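Local coordinates for protein polyketide synthase PksL (Bacillus subtilis, PDB 5E1V) that probably removes water from beta-hydroxyacyl intermediates during bacillaene assembly, acting as a monomeric dehydratase domain of a trans-AT polyketide synthase split module, at residues Gln84-Ala89 / Tyr106-Met111; Leu170-Leu175 / Asp232-Ile237; Arg146-Val151 / Gly210-Tyr215. All blocks are in the same frame, centred on the assembly; numbering follows the deposited sequence.

How the interactions relate
The three contacts belong to a dehydratase with two hot-dog family regions. Interactions 1 and 2 are antiparallel strand pairings on opposite sides of the chain's centre, one within the hairpin 84-94/104-112, the other between strands 168-174 and 232-245. Their centres lie about 27 Å apart, and their nearest atoms about 19 Å. Interaction 3 is a surface contact between a helix end and a loop, about 22 Å from interaction 2 and about 29 Å from interaction 1, centre to centre. Along the chain interaction 1 closes first, whereas interactions 2 and 3 interleave. No two contacts touch. Strand 150-152 of interaction 3 pairs with strand 21-23, tying the later region back to the earlier one.

Interaction 1 of 3, residues Gln84-Ala89 / Tyr106-Met111; sequences QWQITA and YMKADM
Paired backbone hydrogen bonds tie Trp85 to Met111 and Ile87 to Ala109, and the straightest runs 2.8 Å from Trp85 N to Met111 O, at 178° and nearly along the C=O axis. Ile87 N reaches Ala109 O at 2.7 Å in the carbonyl plane, but the return bond from Ala109 N meets Ile87 O from above its plane. At the far end Ala89 N donates to Met107 O, while Ala89 O takes Tyr106 N at 3.0 Å and, weakly, Met107 N. On the partly exposed face, Gln86 bends at chi2 (-30°) so that NE2 lies 2.7 Å from Asp110 OD1; this hydrogen bond is weak, bent to 116° at the hydrogen, and the amide and carboxylate planes stand almost perpendicular. The Lys108 chain crosses that of Gln86 obliquely, with CE 3.7 Å from Gln86 OE1. The other face is apolar. Ile87, with CG1 anti to the carbonyl carbon, sets CD1 3.9 Å from Met111 CB and beside Ala109 CB. Met107 turns CG anti to its N, then folds back so that CE rests 3.9 Å from Ala89 CB. Helix 34-44 packs on this face, with Ile38 against Ile87 and Met107, and Phe42 meeting the Trp85 ring edge-to-face. The two strands form a beta hairpin with a classic bulge, Tyr106 and Met107 both facing Ala89, in a sheet packed against a helix, consistent with the hot-dog fold.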
loop_
_atom_site.group_PDB
_atom_site.type_symbol
_atom_site.label_atom_id
_atom_site.label_comp_id
_atom_site.label_asym_id
_atom_site.label_seq_id
_atom_site.Cartn_x
_atom_site.Cartn_y
_atom_site.Cartn_z
ATOM N N GLN A 84 8.738 1.365 21.317
ATOM C CA GLN A 84 8.047 0.235 20.652
ATOM C C GLN A 84 6.538 0.331 20.823
ATOM O O GLN A 84 6.030 0.257 21.956
ATOM C CB GLN A 84 8.582 -1.077 21.167
ATOM C CG GLN A 84 10.050 -1.250 20.779
ATOM C CD GLN A 84 10.680 -2.485 21.354
ATOM O OE1 GLN A 84 10.431 -2.848 22.513
ATOM N NE2 GLN A 84 11.499 -3.134 20.564
ATOM N N TRP A 85 5.800 0.547 19.725
ATOM C CA TRP A 85 4.336 0.672 19.853
ATOM C C TRP A 85 3.620 -0.520 19.191
ATOM O O TRP A 85 4.007 -1.008 18.119
ATOM C CB TRP A 85 3.759 2.031 19.276
ATOM C CG TRP A 85 4.160 3.347 19.909
ATOM C CD1 TRP A 85 3.406 4.166 20.712
ATOM C CD2 TRP A 85 5.403 3.990 19.735
ATOM N NE1 TRP A 85 4.155 5.266 21.061
ATOM C CE2 TRP A 85 5.369 5.190 20.433
ATOM C CE3 TRP A 85 6.516 3.688 18.976
ATOM C CZ2 TRP A 85 6.423 6.059 20.450
ATOM C CZ3 TRP A 85 7.572 4.565 18.981
ATOM C CH2 TRP A 85 7.543 5.706 19.733
ATOM N N GLN A 86 2.542 -0.971 19.812
ATOM C CA GLN A 86 1.662 -1.983 19.226
ATOM C C GLN A 86 0.501 -1.119 18.737
ATOM O O GLN A 86 -0.010 -0.299 19.449
ATOM C CB GLN A 86 1.167 -3.025 20.238
ATOM C CG GLN A 86 0.846 -4.513 19.712
ATOM C CD GLN A 86 0.334 -4.862 18.226
ATOM O OE1 GLN A 86 -0.760 -4.487 17.783
ATOM N NE2 GLN A 86 1.126 -5.739 17.510
ATOM N N ILE A 87 0.115 -1.379 17.521
ATOM C CA ILE A 87 -0.987 -0.672 16.854
ATOM C C ILE A 87 -2.135 -1.653 16.636
ATOM O O ILE A 87 -1.951 -2.757 16.181
ATOM C CB ILE A 87 -0.476 -0.172 15.469
ATOM C CG1 ILE A 87 0.709 0.785 15.591
ATOM C CG2 ILE A 87 -1.583 0.563 14.705
ATOM C CD1 ILE A 87 1.530 0.773 14.335
ATOM N N THR A 88 -3.348 -1.233 16.927
ATOM C CA THR A 88 -4.517 -2.050 16.584
ATOM C C THR A 88 -5.596 -1.124 15.937
ATOM O O THR A 88 -5.740 0.055 16.329
ATOM C CB THR A 88 -5.099 -2.639 17.891
ATOM O OG1 THR A 88 -5.497 -1.493 18.658
ATOM C CG2 THR A 88 -4.089 -3.393 18.685
ATOM N N ALA A 89 -6.283 -1.595 14.889
ATOM C CA ALA A 89 -7.275 -0.758 14.298
ATOM C C ALA A 89 -8.575 -1.573 14.307
ATOM O O ALA A 89 -8.667 -2.612 13.714
ATOM C CB ALA A 89 -6.919 -0.369 12.917
ATOM N N TYR A 106 -9.590 -4.991 12.211
ATOM C CA TYR A 106 -9.109 -4.899 10.861
ATOM C C TYR A 106 -7.614 -5.116 10.663
ATOM O O TYR A 106 -7.227 -5.692 9.630
ATOM C CB TYR A 106 -9.550 -3.513 10.298
ATOM C CG TYR A 106 -11.060 -3.446 10.076
ATOM C CD1 TYR A 106 -11.632 -3.982 8.910
ATOM C CD2 TYR A 106 -11.884 -2.800 10.951
ATOM C CE1 TYR A 106 -12.988 -3.909 8.696
ATOM C CE2 TYR A 106 -13.246 -2.715 10.738
ATOM C CZ TYR A 106 -13.775 -3.256 9.599
ATOM O OH TYR A 106 -15.130 -3.151 9.327
ATOM N N MET A 107 -6.775 -4.566 11.526
ATOM C CA MET A 107 -5.307 -4.554 11.268
ATOM C C MET A 107 -4.631 -4.486 12.650
ATOM O O MET A 107 -5.091 -3.815 13.547
ATOM C CB MET A 107 -4.976 -3.289 10.389
ATOM C CG MET A 107 -3.529 -3.083 10.101
ATOM S SD MET A 107 -2.781 -2.134 11.383
ATOM C CE MET A 107 -3.431 -0.444 11.112
ATOM N N LYS A 108 -3.452 -5.052 12.771
ATOM C CA LYS A 108 -2.542 -4.758 13.865
ATOM C C LYS A 108 -1.127 -4.661 13.273
ATOM O O LYS A 108 -0.877 -5.175 12.207
ATOM C CB LYS A 108 -2.498 -5.995 14.774
ATOM C CG LYS A 108 -3.733 -6.234 15.595
ATOM C CD LYS A 108 -3.647 -7.638 16.274
ATOM C CE LYS A 108 -2.969 -7.487 17.599
ATOM N NZ LYS A 108 -2.693 -8.821 18.226
ATOM N N ALA A 109 -0.212 -4.052 14.003
ATOM C CA ALA A 109 1.110 -3.822 13.548
ATOM C C ALA A 109 1.963 -3.363 14.716
ATOM O O ALA A 109 1.465 -2.974 15.761
ATOM C CB ALA A 109 1.104 -2.714 12.453
ATOM N N ASP A 110 3.267 -3.351 14.499
ATOM C CA ASP A 110 4.217 -2.815 15.437
ATOM C C ASP A 110 4.944 -1.641 14.796
ATOM O O ASP A 110 5.203 -1.677 13.602
ATOM C CB ASP A 110 5.266 -3.845 15.804
ATOM C CG ASP A 110 4.632 -5.174 16.386
ATOM O OD1 ASP A 110 3.678 -5.069 17.165
ATOM O OD2 ASP A 110 5.101 -6.267 15.990
ATOM N N MET A 111 5.252 -0.617 15.579
ATOM C CA MET A 111 6.038 0.476 15.014
ATOM C C MET A 111 7.216 0.626 15.974
ATOM O O MET A 111 6.979 0.734 17.174
ATOM C CB MET A 111 5.242 1.760 14.940
ATOM C CG MET A 111 6.057 2.960 14.465
ATOM S SD MET A 111 6.275 2.773 12.696
ATOM C CE MET A 111 5.036 3.823 11.961
#

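Interaction 2 of 3, residues Leu170-Leu175 / Asp232-Ile237; sequences LLELSL and DCMTRI
Leu171 sets CG anti to its carbonyl carbon (chi1 -41°), and an extended chi2 carries CD1 across the strand pair to meet Ile237 CD1 obliquely at 3.6 Å. Thr235 lies alongside, pointing the same way, its CB 3.9 Å from Leu171 CD1; its OG1, beside the backbone N, turns to a hydrogen bond with Ser196 OG. Leu173 CD1 crosses towards that hydroxyl, and its CB packs 4.1 Å from Cys233 SG, which occupies the crowded position between N and the carbonyl carbon. Met234 projects on the other face and bends at chi2 (-83°), so that its thioether runs beside the extended Glu172 chain, CE 3.5 Å from Glu172 CG; Glu172 OE1 is hydrogen-bonded to Tyr163 OH. Leu170, with CG anti to its N, brings CD1 over the Thr235 carbonyl, 3.6 Å from Thr235 O. An alanine in place of Leu171 would probably loosen the packing on Thr235 and Ile237, since the methyl group reaching both is lost. The backbones pair at Leu171 with Thr235 and at Leu173 with Cys233, the shortest bond being 2.7 Å from Leu171 N to Thr235 O, with the donor above the carbonyl plane. The chemistry thus divides: a mostly apolar face, its Thr235 hydroxyl bonded to Ser196, turns towards helix 190-203, whereas opposite it the Met234 thioether packs on Glu172 methylenes and charged ends pair beyond the two strands, Arg236 with Glu121 and Glu254.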
loop_
_atom_site.group_PDB
_atom_site.type_symbol
_atom_site.label_atom_id
_atom_site.label_comp_id
_atom_site.label_asym_id
_atom_site.label_seq_id
_atom_site.Cartn_x
_atom_site.Cartn_y
_atom_site.Cartn_z
ATOM N N LEU A 170 10.703 -2.657 -13.365
ATOM C CA LEU A 170 10.759 -1.297 -12.831
ATOM C C LEU A 170 9.475 -0.560 -13.177
ATOM O O LEU A 170 9.102 -0.474 -14.368
ATOM C CB LEU A 170 11.915 -0.484 -13.390
ATOM C CG LEU A 170 12.029 0.931 -12.766
ATOM C CD1 LEU A 170 12.469 0.837 -11.311
ATOM C CD2 LEU A 170 12.958 1.900 -13.523
ATOM N N LEU A 171 8.803 -0.015 -12.148
ATOM C CA LEU A 171 7.477 0.655 -12.304
ATOM C C LEU A 171 7.684 2.119 -12.233
ATOM O O LEU A 171 8.258 2.607 -11.264
ATOM C CB LEU A 171 6.500 0.264 -11.148
ATOM C CG LEU A 171 6.516 -1.192 -10.736
ATOM C CD1 LEU A 171 5.513 -1.484 -9.614
ATOM C CD2 LEU A 171 6.157 -2.029 -11.978
ATOM N N GLU A 172 7.248 2.846 -13.269
ATOM C CA GLU A 172 7.384 4.291 -13.342
ATOM C C GLU A 172 5.990 4.794 -13.095
ATOM O O GLU A 172 5.148 4.702 -13.973
ATOM C CB GLU A 172 7.854 4.735 -14.763
ATOM C CG GLU A 172 7.919 6.239 -14.991
ATOM C CD GLU A 172 8.315 6.645 -16.432
ATOM O OE1 GLU A 172 8.399 5.795 -17.345
ATOM O OE2 GLU A 172 8.501 7.845 -16.627
ATOM N N LEU A 173 5.759 5.277 -11.870
ATOM C CA LEU A 173 4.448 5.544 -11.315
ATOM C C LEU A 173 4.298 7.013 -11.027
ATOM O O LEU A 173 5.208 7.624 -10.530
ATOM C CB LEU A 173 4.291 4.767 -9.979
ATOM C CG LEU A 173 4.118 3.279 -10.195
ATOM C CD1 LEU A 173 4.193 2.497 -8.884
ATOM C CD2 LEU A 173 2.859 2.942 -10.987
ATOM N N SER A 174 3.139 7.600 -11.301
ATOM C CA SER A 174 2.846 8.964 -10.836
ATOM C C SER A 174 1.301 9.103 -10.613
ATOM O O SER A 174 0.551 8.304 -11.063
ATOM C CB SER A 174 3.452 10.067 -11.775
ATOM O OG SER A 174 2.780 10.127 -13.025
ATOM N N LEU A 175 0.866 10.096 -9.864
ATOM C CA LEU A 175 -0.562 10.379 -9.686
ATOM C C LEU A 175 -1.219 10.856 -11.001
ATOM O O LEU A 175 -0.605 11.600 -11.799
ATOM C CB LEU A 175 -0.664 11.428 -8.623
ATOM C CG LEU A 175 -0.806 11.057 -7.170
ATOM C CD1 LEU A 175 -0.527 9.620 -6.719
ATOM C CD2 LEU A 175 -0.429 12.058 -6.112
ATOM N N ASP A 232 5.137 10.756 -7.142
ATOM C CA ASP A 232 5.703 9.844 -8.140
ATOM C C ASP A 232 6.733 8.975 -7.458
ATOM O O ASP A 232 7.237 9.360 -6.400
ATOM C CB ASP A 232 6.352 10.650 -9.334
ATOM C CG ASP A 232 7.501 11.544 -8.894
ATOM O OD1 ASP A 232 7.271 12.691 -8.491
ATOM O OD2 ASP A 232 8.649 11.063 -8.834
ATOM N N CYS A 233 7.053 7.812 -8.063
ATOM C CA CYS A 233 8.192 7.088 -7.630
ATOM C C CYS A 233 8.582 6.141 -8.712
ATOM O O CYS A 233 7.804 5.898 -9.685
ATOM C CB CYS A 233 7.864 6.325 -6.331
ATOM S SG CYS A 233 6.508 5.153 -6.503
ATOM N N MET A 234 9.779 5.568 -8.525
ATOM C CA MET A 234 10.217 4.482 -9.327
ATOM C C MET A 234 10.290 3.246 -8.440
ATOM O O MET A 234 11.074 3.193 -7.514
ATOM C CB MET A 234 11.580 4.816 -9.951
ATOM C CG MET A 234 11.550 6.039 -10.888
ATOM S SD MET A 234 10.986 5.497 -12.519
ATOM C CE MET A 234 10.914 7.054 -13.408
ATOM N N THR A 235 9.459 2.265 -8.720
ATOM C CA THR A 235 9.456 1.026 -7.917
ATOM C C THR A 235 10.093 -0.181 -8.613
ATOM O O THR A 235 9.629 -0.651 -9.682
ATOM C CB THR A 235 8.052 0.600 -7.502
ATOM O OG1 THR A 235 7.420 1.702 -6.861
ATOM C CG2 THR A 235 8.113 -0.641 -6.601
ATOM N N ARG A 236 11.053 -0.788 -7.930
ATOM C CA ARG A 236 11.688 -1.959 -8.498
ATOM C C ARG A 236 11.252 -3.162 -7.736
ATOM O O ARG A 236 11.167 -3.138 -6.501
ATOM C CB ARG A 236 13.207 -1.856 -8.417
ATOM C CG ARG A 236 13.875 -3.121 -8.982
ATOM C CD ARG A 236 15.365 -3.058 -8.878
ATOM N NE ARG A 236 15.839 -3.070 -7.505
ATOM C CZ ARG A 236 17.054 -2.645 -7.171
ATOM N NH1 ARG A 236 17.899 -2.252 -8.122
ATOM N NH2 ARG A 236 17.456 -2.655 -5.919
ATOM N N ILE A 237 10.936 -4.209 -8.478
ATOM C CA ILE A 237 10.621 -5.460 -7.906
ATOM C C ILE A 237 11.557 -6.459 -8.584
ATOM O O ILE A 237 11.524 -6.594 -9.819
ATOM C CB ILE A 237 9.155 -5.835 -8.165
ATOM C CG1 ILE A 237 8.241 -4.716 -7.607
ATOM C CG2 ILE A 237 8.856 -7.182 -7.519
ATOM C CD1 ILE A 237 6.974 -4.493 -8.346
#

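Interaction 3 of 3, residues Arg146-Val151 / Gly210-Tyr215; sequences RRQELV and GEQRLY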
loop_
_atom_site.group_PDB
_atom_site.type_symbol
_atom_site.label_atom_id
_atom_site.label_comp_id
_atom_site.label_asym_id
_atom_site.label_seq_id
_atom_site.Cartn_x
_atom_site.Cartn_y
_atom_site.Cartn_z
ATOM N N ARG A 146 -9.420 -5.434 -13.966
ATOM C CA ARG A 146 -10.843 -5.299 -14.158
ATOM C C ARG A 146 -11.465 -6.609 -14.691
ATOM O O ARG A 146 -12.548 -6.981 -14.281
ATOM C CB ARG A 146 -11.133 -4.146 -15.102
ATOM C CG ARG A 146 -10.670 -2.798 -14.590
ATOM C CD ARG A 146 -11.432 -1.624 -15.221
ATOM N NE ARG A 146 -11.297 -1.484 -16.671
ATOM C CZ ARG A 146 -10.227 -1.011 -17.287
ATOM N NH1 ARG A 146 -9.155 -0.667 -16.577
ATOM N NH2 ARG A 146 -10.194 -0.911 -18.618
ATOM N N ARG A 147 -10.732 -7.336 -15.529
ATOM C CA ARG A 147 -11.179 -8.671 -15.940
ATOM C C ARG A 147 -11.214 -9.655 -14.756
ATOM O O ARG A 147 -12.010 -10.581 -14.748
ATOM C CB ARG A 147 -10.261 -9.229 -17.023
ATOM C CG ARG A 147 -10.320 -8.499 -18.326
ATOM C CD ARG A 147 -9.574 -9.321 -19.385
ATOM N NE ARG A 147 -9.238 -8.500 -20.549
ATOM C CZ ARG A 147 -8.052 -7.954 -20.803
ATOM N NH1 ARG A 147 -7.016 -8.096 -19.969
ATOM N NH2 ARG A 147 -7.901 -7.241 -21.902
ATOM N N GLN A 148 -10.356 -9.448 -13.747
ATOM C CA GLN A 148 -10.400 -10.251 -12.534
ATOM C C GLN A 148 -11.240 -9.553 -11.414
ATOM O O GLN A 148 -11.164 -9.917 -10.285
ATOM C CB GLN A 148 -8.965 -10.596 -12.090
ATOM C CG GLN A 148 -8.090 -11.166 -13.209
ATOM C CD GLN A 148 -6.693 -11.637 -12.745
ATOM O OE1 GLN A 148 -6.553 -12.323 -11.759
ATOM N NE2 GLN A 148 -5.676 -11.261 -13.489
ATOM N N GLU A 149 -12.067 -8.584 -11.804
ATOM C CA GLU A 149 -13.060 -7.929 -10.960
ATOM C C GLU A 149 -12.431 -7.049 -9.879
ATOM O O GLU A 149 -13.033 -6.786 -8.843
ATOM C CB GLU A 149 -13.989 -8.928 -10.307
ATOM C CG GLU A 149 -14.669 -9.893 -11.267
ATOM C CD GLU A 149 -15.772 -10.656 -10.555
ATOM O OE1 GLU A 149 -16.729 -10.002 -10.038
ATOM O OE2 GLU A 149 -15.657 -11.897 -10.471
ATOM N N LEU A 150 -11.227 -6.604 -10.147
ATOM C CA LEU A 150 -10.575 -5.562 -9.315
ATOM C C LEU A 150 -10.592 -4.302 -10.146
ATOM O O LEU A 150 -9.954 -4.271 -11.185
ATOM C CB LEU A 150 -9.131 -5.998 -9.028
ATOM C CG LEU A 150 -8.194 -4.978 -8.374
ATOM C CD1 LEU A 150 -8.749 -4.548 -7.012
ATOM C CD2 LEU A 150 -6.751 -5.516 -8.277
ATOM N N VAL A 151 -11.281 -3.240 -9.683
ATOM C CA VAL A 151 -11.532 -2.050 -10.488
ATOM C C VAL A 151 -11.073 -0.759 -9.771
ATOM O O VAL A 151 -11.780 -0.238 -8.903
ATOM C CB VAL A 151 -13.047 -1.952 -10.802
ATOM C CG1 VAL A 151 -13.377 -0.705 -11.624
ATOM C CG2 VAL A 151 -13.565 -3.261 -11.381
ATOM N N GLY A 210 -2.135 -19.116 -14.562
ATOM C CA GLY A 210 -3.472 -18.698 -15.007
ATOM C C GLY A 210 -4.565 -18.421 -13.974
ATOM O O GLY A 210 -5.745 -18.242 -14.315
ATOM N N GLU A 211 -4.210 -18.360 -12.705
ATOM C CA GLU A 211 -5.225 -18.231 -11.661
ATOM C C GLU A 211 -5.912 -16.883 -11.846
ATOM O O GLU A 211 -5.195 -15.894 -12.021
ATOM C CB GLU A 211 -4.534 -18.362 -10.292
ATOM C CG GLU A 211 -5.365 -17.961 -9.076
ATOM C CD GLU A 211 -6.622 -18.775 -8.974
ATOM O OE1 GLU A 211 -6.511 -19.937 -8.522
ATOM O OE2 GLU A 211 -7.711 -18.275 -9.375
ATOM N N GLN A 212 -7.261 -16.810 -11.826
ATOM C CA GLN A 212 -7.920 -15.500 -11.926
ATOM C C GLN A 212 -8.507 -14.914 -10.608
ATOM O O GLN A 212 -8.970 -13.774 -10.645
ATOM C CB GLN A 212 -9.028 -15.443 -13.019
ATOM C CG GLN A 212 -8.674 -15.893 -14.427
ATOM C CD GLN A 212 -7.899 -14.867 -15.279
ATOM O OE1 GLN A 212 -8.445 -13.843 -15.700
ATOM N NE2 GLN A 212 -6.646 -15.185 -15.607
ATOM N N ARG A 213 -8.537 -15.663 -9.503
ATOM C CA ARG A 213 -9.030 -15.131 -8.223
ATOM C C ARG A 213 -8.007 -14.138 -7.735
ATOM O O ARG A 213 -6.817 -14.411 -7.836
ATOM C CB ARG A 213 -9.126 -16.173 -7.118
ATOM C CG ARG A 213 -10.490 -16.787 -6.885
ATOM C CD ARG A 213 -10.646 -18.027 -7.705
ATOM N NE ARG A 213 -9.512 -18.952 -7.614
ATOM C CZ ARG A 213 -9.446 -20.056 -6.863
ATOM N NH1 ARG A 213 -10.460 -20.439 -6.099
ATOM N NH2 ARG A 213 -8.341 -20.803 -6.893
ATOM N N LEU A 214 -8.460 -13.026 -7.165
ATOM C CA LEU A 214 -7.547 -11.994 -6.697
ATOM C C LEU A 214 -6.774 -12.401 -5.457
ATOM O O LEU A 214 -7.246 -13.221 -4.654
ATOM C CB LEU A 214 -8.367 -10.727 -6.387
ATOM C CG LEU A 214 -9.174 -10.141 -7.538
ATOM C CD1 LEU A 214 -10.125 -9.046 -7.053
ATOM C CD2 LEU A 214 -8.261 -9.616 -8.634
ATOM N N TYR A 215 -5.600 -11.796 -5.250
ATOM C CA TYR A 215 -4.873 -11.964 -4.006
ATOM C C TYR A 215 -4.887 -10.598 -3.276
ATOM O O TYR A 215 -4.330 -9.659 -3.815
ATOM C CB TYR A 215 -3.404 -12.328 -4.240
ATOM C CG TYR A 215 -3.184 -13.619 -4.964
ATOM C CD1 TYR A 215 -2.758 -14.762 -4.273
ATOM C CD2 TYR A 215 -3.402 -13.702 -6.339
ATOM C CE1 TYR A 215 -2.574 -15.977 -4.930
ATOM C CE2 TYR A 215 -3.223 -14.898 -7.004
ATOM C CZ TYR A 215 -2.807 -16.032 -6.292
ATOM O OH TYR A 215 -2.609 -17.231 -6.957
HETATM O O HOH W 1 -10.975 -12.448 -10.106
#
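Helix 138-147 ends before Gln148, the first residue to leave helical geometry, and Glu149 with its positive phi (69°) turns the chain into strand 150-152 beside the irregular loop 210-215. No direct hydrogen bond joins the segments. Instead one water donates to Gln148 O and to Gln212 O, each 2.5 Å away, spending both its protons on the bridge. The Gln148 side chain, extended beyond CG, crosses that of Gln212 at about a right angle, their amide planes stacked 28° apart. Gln148 OE1 comes within 3.0 Å of Gln212 O, two acceptors that cannot bond; its NE2 is held by Gln144 OE1. Leu214 supplies the apolar part: its CD2 lies 3.7 Å from both Gln148 CB and Leu150 CB and also rests against the Gln148 carbonyl oxygen, while Val23 flanks both leucines. Within the loop Arg213 and Glu211 form a side-on salt bridge, Arg213 NE and NH2 each 2.6 Å from Glu211 OE2 and OE1 respectively. Both nitrogens approach from above the carboxylate plane, whereas the oxygens lie close to the guanidinium plane. Arg213 N adds a third bond, 2.7 Å to the anti lone pair of Glu211 OE2, tying the loop to itself. This water-bridged contact sets the Schellman motif that ends the helix, with bonds from Glu149 N to Arg146 O and Leu150 N to Cys145 O, against the loop leading into strand 215-225.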